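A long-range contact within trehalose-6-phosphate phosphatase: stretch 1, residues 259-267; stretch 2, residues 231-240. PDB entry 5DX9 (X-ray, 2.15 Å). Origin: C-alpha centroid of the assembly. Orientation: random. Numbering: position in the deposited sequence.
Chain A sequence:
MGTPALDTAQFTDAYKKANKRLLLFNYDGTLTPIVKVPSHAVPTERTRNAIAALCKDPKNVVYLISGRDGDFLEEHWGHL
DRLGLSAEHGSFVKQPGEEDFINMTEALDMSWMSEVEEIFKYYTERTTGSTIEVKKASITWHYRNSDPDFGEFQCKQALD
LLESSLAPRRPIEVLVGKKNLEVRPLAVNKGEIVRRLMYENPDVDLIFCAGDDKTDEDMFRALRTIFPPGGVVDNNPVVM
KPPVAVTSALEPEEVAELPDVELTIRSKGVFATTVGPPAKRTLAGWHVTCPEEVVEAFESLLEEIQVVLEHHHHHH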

ATOM      1  N   PRO A 259      -6.238 -18.694  16.241  1.00 65.86           N
ATOM      2  CA  PRO A 259      -6.065 -18.109  17.572  1.00 62.28           C
ATOM      3  C   PRO A 259      -5.698 -16.631  17.525  1.00 62.92           C
ATOM      4  O   PRO A 259      -5.284 -16.126  16.480  1.00 60.73           O
ATOM      5  CB  PRO A 259      -4.911 -18.924  18.149  1.00 64.22           C
ATOM      6  CG  PRO A 259      -4.061 -19.211  16.954  1.00 62.99           C
ATOM      7  CD  PRO A 259      -5.019 -19.389  15.791  1.00 66.95           C
ATOM      8  N   ASP A 260      -5.858 -15.948  18.654  1.00 63.59           N
ATOM      9  CA  ASP A 260      -5.327 -14.602  18.808  1.00 60.06           C
ATOM     10  C   ASP A 260      -3.817 -14.707  18.947  1.00 59.38           C
ATOM     11  O   ASP A 260      -3.309 -15.683  19.498  1.00 61.67           O
ATOM     12  CB  ASP A 260      -5.934 -13.903  20.026  1.00 57.39           C
ATOM     13  CG  ASP A 260      -7.418 -13.650  19.873  1.00 57.88           C
ATOM     14  OD1 ASP A 260      -8.034 -14.247  18.966  1.00 60.82           O
ATOM     15  OD2 ASP A 260      -7.971 -12.857  20.662  1.00 60.77           O
ATOM     16  N   VAL A 261      -3.095 -13.713  18.449  1.00 56.17           N
ATOM     17  CA  VAL A 261      -1.642 -13.755  18.521  1.00 57.48           C
ATOM     18  C   VAL A 261      -1.082 -12.608  19.357  1.00 58.69           C
ATOM     19  O   VAL A 261      -1.664 -11.523  19.414  1.00 57.65           O
ATOM     20  CB  VAL A 261      -1.008 -13.711  17.119  1.00 57.00           C
ATOM     21  CG1 VAL A 261      -0.990 -12.289  16.591  1.00 57.11           C
ATOM     22  CG2 VAL A 261       0.397 -14.272  17.162  1.00 59.15           C
ATOM     23  N   GLU A 262       0.043 -12.860  20.016  1.00 58.49           N
ATOM     24  CA  GLU A 262       0.770 -11.809  20.715  1.00 58.97           C
ATOM     25  C   GLU A 262       1.825 -11.211  19.799  1.00 59.23           C
ATOM     26  O   GLU A 262       2.722 -11.915  19.334  1.00 61.25           O
ATOM     27  CB  GLU A 262       1.425 -12.344  21.988  1.00 63.19           C
ATOM     28  CG  GLU A 262       0.602 -12.145  23.244  1.00 65.53           C
ATOM     29  CD  GLU A 262       1.389 -12.454  24.503  1.00 73.57           C
ATOM     30  OE1 GLU A 262       0.780 -12.940  25.481  1.00 75.80           O
ATOM     31  OE2 GLU A 262       2.615 -12.206  24.515  1.00 70.24           O
ATOM     32  N   LEU A 263       1.717  -9.913  19.537  1.00 59.46           N
ATOM     33  CA  LEU A 263       2.668  -9.236  18.662  1.00 59.66           C
ATOM     34  C   LEU A 263       3.939  -8.856  19.413  1.00 55.48           C
ATOM     35  O   LEU A 263       3.892  -8.450  20.571  1.00 56.55           O
ATOM     36  CB  LEU A 263       2.037  -7.988  18.040  1.00 54.44           C
ATOM     37  CG  LEU A 263       0.808  -8.219  17.162  1.00 55.83           C
ATOM     38  CD1 LEU A 263       0.352  -6.912  16.525  1.00 55.83           C
ATOM     39  CD2 LEU A 263       1.103  -9.268  16.101  1.00 51.52           C
ATOM     40  N   THR A 264       5.075  -8.989  18.738  1.00 53.67           N
ATOM     41  CA  THR A 264       6.356  -8.610  19.315  1.00 52.70           C
ATOM     42  C   THR A 264       6.598  -7.116  19.144  1.00 54.09           C
ATOM     43  O   THR A 264       7.258  -6.481  19.967  1.00 51.91           O
ATOM     44  CB  THR A 264       7.514  -9.391  18.666  1.00 53.80           C
ATOM     45  OG1 THR A 264       7.328 -10.795  18.887  1.00 54.55           O
ATOM     46  CG2 THR A 264       8.855  -8.952  19.245  1.00 49.44           C
ATOM     47  N   ILE A 265       6.048  -6.561  18.069  1.00 51.03           N
ATOM     48  CA  ILE A 265       6.288  -5.167  17.711  1.00 50.47           C
ATOM     49  C   ILE A 265       5.812  -4.190  18.784  1.00 45.98           C
ATOM     50  O   ILE A 265       4.748  -4.370  19.371  1.00 49.04           O
ATOM     51  CB  ILE A 265       5.599  -4.809  16.376  1.00 45.89           C
ATOM     52  CG1 ILE A 265       6.052  -3.435  15.896  1.00 43.45           C
ATOM     53  CG2 ILE A 265       4.085  -4.865  16.521  1.00 46.30           C
ATOM     54  CD1 ILE A 265       7.529  -3.363  15.591  1.00 45.95           C
ATOM     55  N   ARG A 266       6.624  -3.169  19.039  1.00 46.75           N
ATOM     56  CA  ARG A 266       6.234  -2.045  19.885  1.00 50.34           C
ATOM     57  C   ARG A 266       6.387  -0.748  19.093  1.00 46.41           C
ATOM     58  O   ARG A 266       7.172  -0.687  18.145  1.00 45.83           O
ATOM     59  CB  ARG A 266       7.071  -2.001  21.170  1.00 48.97           C
ATOM     60  CG  ARG A 266       6.725  -3.089  22.175  1.00 50.83           C
ATOM     61  CD  ARG A 266       5.257  -3.029  22.556  1.00 53.25           C
ATOM     62  NE  ARG A 266       4.870  -4.096  23.476  1.00 55.97           N
ATOM     63  CZ  ARG A 266       4.619  -5.349  23.108  1.00 59.41           C
ATOM     64  NH1 ARG A 266       4.723  -5.706  21.833  1.00 57.86           N
ATOM     65  NH2 ARG A 266       4.269  -6.249  24.016  1.00 59.68           N
ATOM     66  N   SER A 267       5.640   0.281  19.493  1.00 46.37           N
ATOM     67  CA  SER A 267       5.526   1.522  18.724  1.00 47.53           C
ATOM     68  C   SER A 267       6.878   2.102  18.322  1.00 47.67           C
ATOM     69  O   SER A 267       7.031   2.657  17.233  1.00 47.49           O
ATOM     70  CB  SER A 267       4.740   2.568  19.518  1.00 48.99           C
ATOM     71  OG  SER A 267       5.573   3.225  20.456  1.00 52.50           O
TER
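Stretch 2 (231-240) GVVDNNPVVM

Stretch 2 approaches as a loop, makes a type II' turn from Val 233 to Asn 236, and then extends into a strand that pairs antiparallel with the strand containing Val 261 and Glu 262. The strand axes come within 4.6 Å, and their N-to-C directions differ by 135°, 45° short of exactly antiparallel. Register is fixed by the reciprocal pair Val 261 and Met 240, with Met 240 N to Val 261 O at 2.7 Å and Val 261 N to Met 240 O at 3.0 Å, and N-H...O angles of 158° and 172°; in a further bond Leu 263 N reaches Val 238 O at 2.8 Å and 166°. Between them Glu 262 faces Val 239 as a non-hydrogen-bonded pair, CA to CA 4.5 Å.

Side chains alternate accordingly. Val 261, Leu 263, Val 238 and Met 240 share one face. Val 238, chi1 p, sets its CG1 3.6 Å from Leu 263 CB. Leu 263 is m,t, which carries its CD1 to 4.1 Å from the SE of Met 240, a selenomethionine. The backbone pairing puts Met 240 CB 4.1 Å from Val 261 CG1; beyond it all three chi angles are t, and the end of the chain leads away from stretch 1. On the other face, Glu 262 has an off-well chi1 of -95°; its CG lies 4.0 Å from Val 239 CG2, and its OE1 lies 3.6 Å from Pro 237 CB.

Arg 266 starts sideways, but with chi1 to chi3 m, m and t its end comes nearer to stretch 2. Its NH1 donates to Leu 263 O (3.1 Å) and Ile 265 O (2.8 Å), two bonds within stretch 1 that anchor the guanidinium. One face of that group is covered by Val 238 CG1, 3.0 Å from NH1, a tight approach. NH2 adds a weak bond to Asn 236 O (3.3 Å, 134°), while CD packs 4.1 Å from Val 232 CG1.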

ATOM      1  N   GLY A 231      -1.112   4.423  23.884  1.00 68.96           N
ATOM      2  CA  GLY A 231       0.123   3.659  23.888  1.00 71.37           C
ATOM      3  C   GLY A 231       0.043   2.496  24.859  1.00 70.49           C
ATOM      4  O   GLY A 231      -0.749   2.519  25.801  1.00 72.07           O
ATOM      5  N   VAL A 232       0.855   1.469  24.625  1.00 72.53           N
ATOM      6  CA  VAL A 232       0.885   0.316  25.517  1.00 76.40           C
ATOM      7  C   VAL A 232       1.363   0.747  26.896  1.00 76.50           C
ATOM      8  O   VAL A 232       2.281   1.558  27.018  1.00 76.52           O
ATOM      9  CB  VAL A 232       1.799  -0.806  24.981  1.00 76.17           C
ATOM     10  CG1 VAL A 232       3.237  -0.316  24.868  1.00 73.94           C
ATOM     11  CG2 VAL A 232       1.711  -2.038  25.877  1.00 71.43           C
ATOM     12  N   VAL A 233       0.733   0.212  27.933  1.00 77.74           N
ATOM     13  CA  VAL A 233       1.110   0.556  29.297  1.00 80.95           C
ATOM     14  C   VAL A 233       1.906  -0.570  29.949  1.00 81.70           C
ATOM     15  O   VAL A 233       1.492  -1.730  29.929  1.00 80.63           O
ATOM     16  CB  VAL A 233      -0.128   0.884  30.156  1.00 81.23           C
ATOM     17  CG1 VAL A 233      -0.542   2.331  29.951  1.00 80.22           C
ATOM     18  CG2 VAL A 233      -1.275  -0.046  29.807  1.00 81.48           C
ATOM     19  N   ASP A 234       3.056  -0.217  30.514  1.00 83.02           N
ATOM     20  CA  ASP A 234       3.920  -1.178  31.195  1.00 83.67           C
ATOM     21  C   ASP A 234       4.461  -2.226  30.225  1.00 84.05           C
ATOM     22  O   ASP A 234       4.886  -1.901  29.115  1.00 84.09           O
ATOM     23  CB  ASP A 234       3.166  -1.862  32.340  1.00 84.43           C
ATOM     24  CG  ASP A 234       2.360  -0.882  33.179  1.00 88.00           C
ATOM     25  OD1 ASP A 234       2.946  -0.233  34.073  1.00 89.30           O
ATOM     26  OD2 ASP A 234       1.136  -0.767  32.950  1.00 86.01           O
ATOM     27  N   ASN A 235       4.442  -3.484  30.653  1.00 83.04           N
ATOM     28  CA  ASN A 235       4.910  -4.587  29.824  1.00 83.16           C
ATOM     29  C   ASN A 235       3.755  -5.463  29.350  1.00 82.37           C
ATOM     30  O   ASN A 235       3.931  -6.656  29.101  1.00 82.32           O
ATOM     31  CB  ASN A 235       5.928  -5.436  30.591  1.00 81.11           C
ATOM     32  CG  ASN A 235       7.182  -4.658  30.953  1.00 81.73           C
ATOM     33  OD1 ASN A 235       7.309  -3.476  30.626  1.00 79.84           O
ATOM     34  ND2 ASN A 235       8.112  -5.318  31.640  1.00 77.02           N
ATOM     35  N   ASN A 236       2.575  -4.863  29.230  1.00 80.70           N
ATOM     36  CA  ASN A 236       1.385  -5.588  28.797  1.00 79.63           C
ATOM     37  C   ASN A 236       1.557  -6.220  27.423  1.00 76.07           C
ATOM     38  O   ASN A 236       2.255  -5.677  26.568  1.00 73.05           O
ATOM     39  CB  ASN A 236       0.173  -4.658  28.786  1.00 78.48           C
ATOM     40  CG  ASN A 236      -0.175  -4.147  30.162  1.00 79.29           C
ATOM     41  OD1 ASN A 236      -0.039  -4.865  31.152  1.00 81.94           O
ATOM     42  ND2 ASN A 236      -0.612  -2.898  30.237  1.00 77.86           N
ATOM     43  N   PRO A 237       0.920  -7.380  27.215  1.00 76.41           N
ATOM     44  CA  PRO A 237       0.945  -8.065  25.920  1.00 74.54           C
ATOM     45  C   PRO A 237       0.067  -7.355  24.898  1.00 69.84           C
ATOM     46  O   PRO A 237      -1.073  -7.006  25.209  1.00 71.73           O
ATOM     47  CB  PRO A 237       0.384  -9.461  26.239  1.00 74.69           C
ATOM     48  CG  PRO A 237       0.333  -9.549  27.746  1.00 75.76           C
ATOM     49  CD  PRO A 237       0.172  -8.146  28.224  1.00 75.92           C
ATOM     50  N   VAL A 238       0.590  -7.133  23.697  1.00 69.70           N
ATOM     51  CA  VAL A 238      -0.230  -6.611  22.612  1.00 64.46           C
ATOM     52  C   VAL A 238      -0.815  -7.774  21.821  1.00 62.30           C
ATOM     53  O   VAL A 238      -0.116  -8.438  21.058  1.00 61.20           O
ATOM     54  CB  VAL A 238       0.568  -5.684  21.676  1.00 65.07           C
ATOM     55  CG1 VAL A 238       1.886  -6.327  21.284  1.00 64.52           C
ATOM     56  CG2 VAL A 238      -0.260  -5.332  20.446  1.00 60.83           C
ATOM     57  N   VAL A 239      -2.102  -8.025  22.026  1.00 62.97           N
ATOM     58  CA  VAL A 239      -2.776  -9.150  21.397  1.00 59.71           C
ATOM     59  C   VAL A 239      -3.541  -8.706  20.156  1.00 63.42           C
ATOM     60  O   VAL A 239      -4.130  -7.624  20.131  1.00 63.86           O
ATOM     61  CB  VAL A 239      -3.746  -9.837  22.376  1.00 64.08           C
ATOM     62  CG1 VAL A 239      -4.541 -10.925  21.669  1.00 62.98           C
ATOM     63  CG2 VAL A 239      -2.981 -10.406  23.561  1.00 64.05           C
HETATM   64  N   MSE A 240      -3.533  -9.547  19.128  1.00 59.80           N
HETATM   65  CA  MSE A 240      -4.226  -9.228  17.888  1.00 55.06           C
HETATM   66  C   MSE A 240      -5.134 -10.362  17.426  1.00 56.67           C
HETATM   67  O   MSE A 240      -4.685 -11.494  17.245  1.00 58.01           O
HETATM   68  CB  MSE A 240      -3.218  -8.897  16.792  1.00 57.81           C
HETATM   69  CG  MSE A 240      -3.860  -8.461  15.497  1.00 58.35           C
HETATM   70 SE   MSE A 240      -2.582  -8.277  14.047  1.00 63.53          SE
HETATM   71  CE  MSE A 240      -3.848  -7.748  12.657  1.00 60.10           C
TER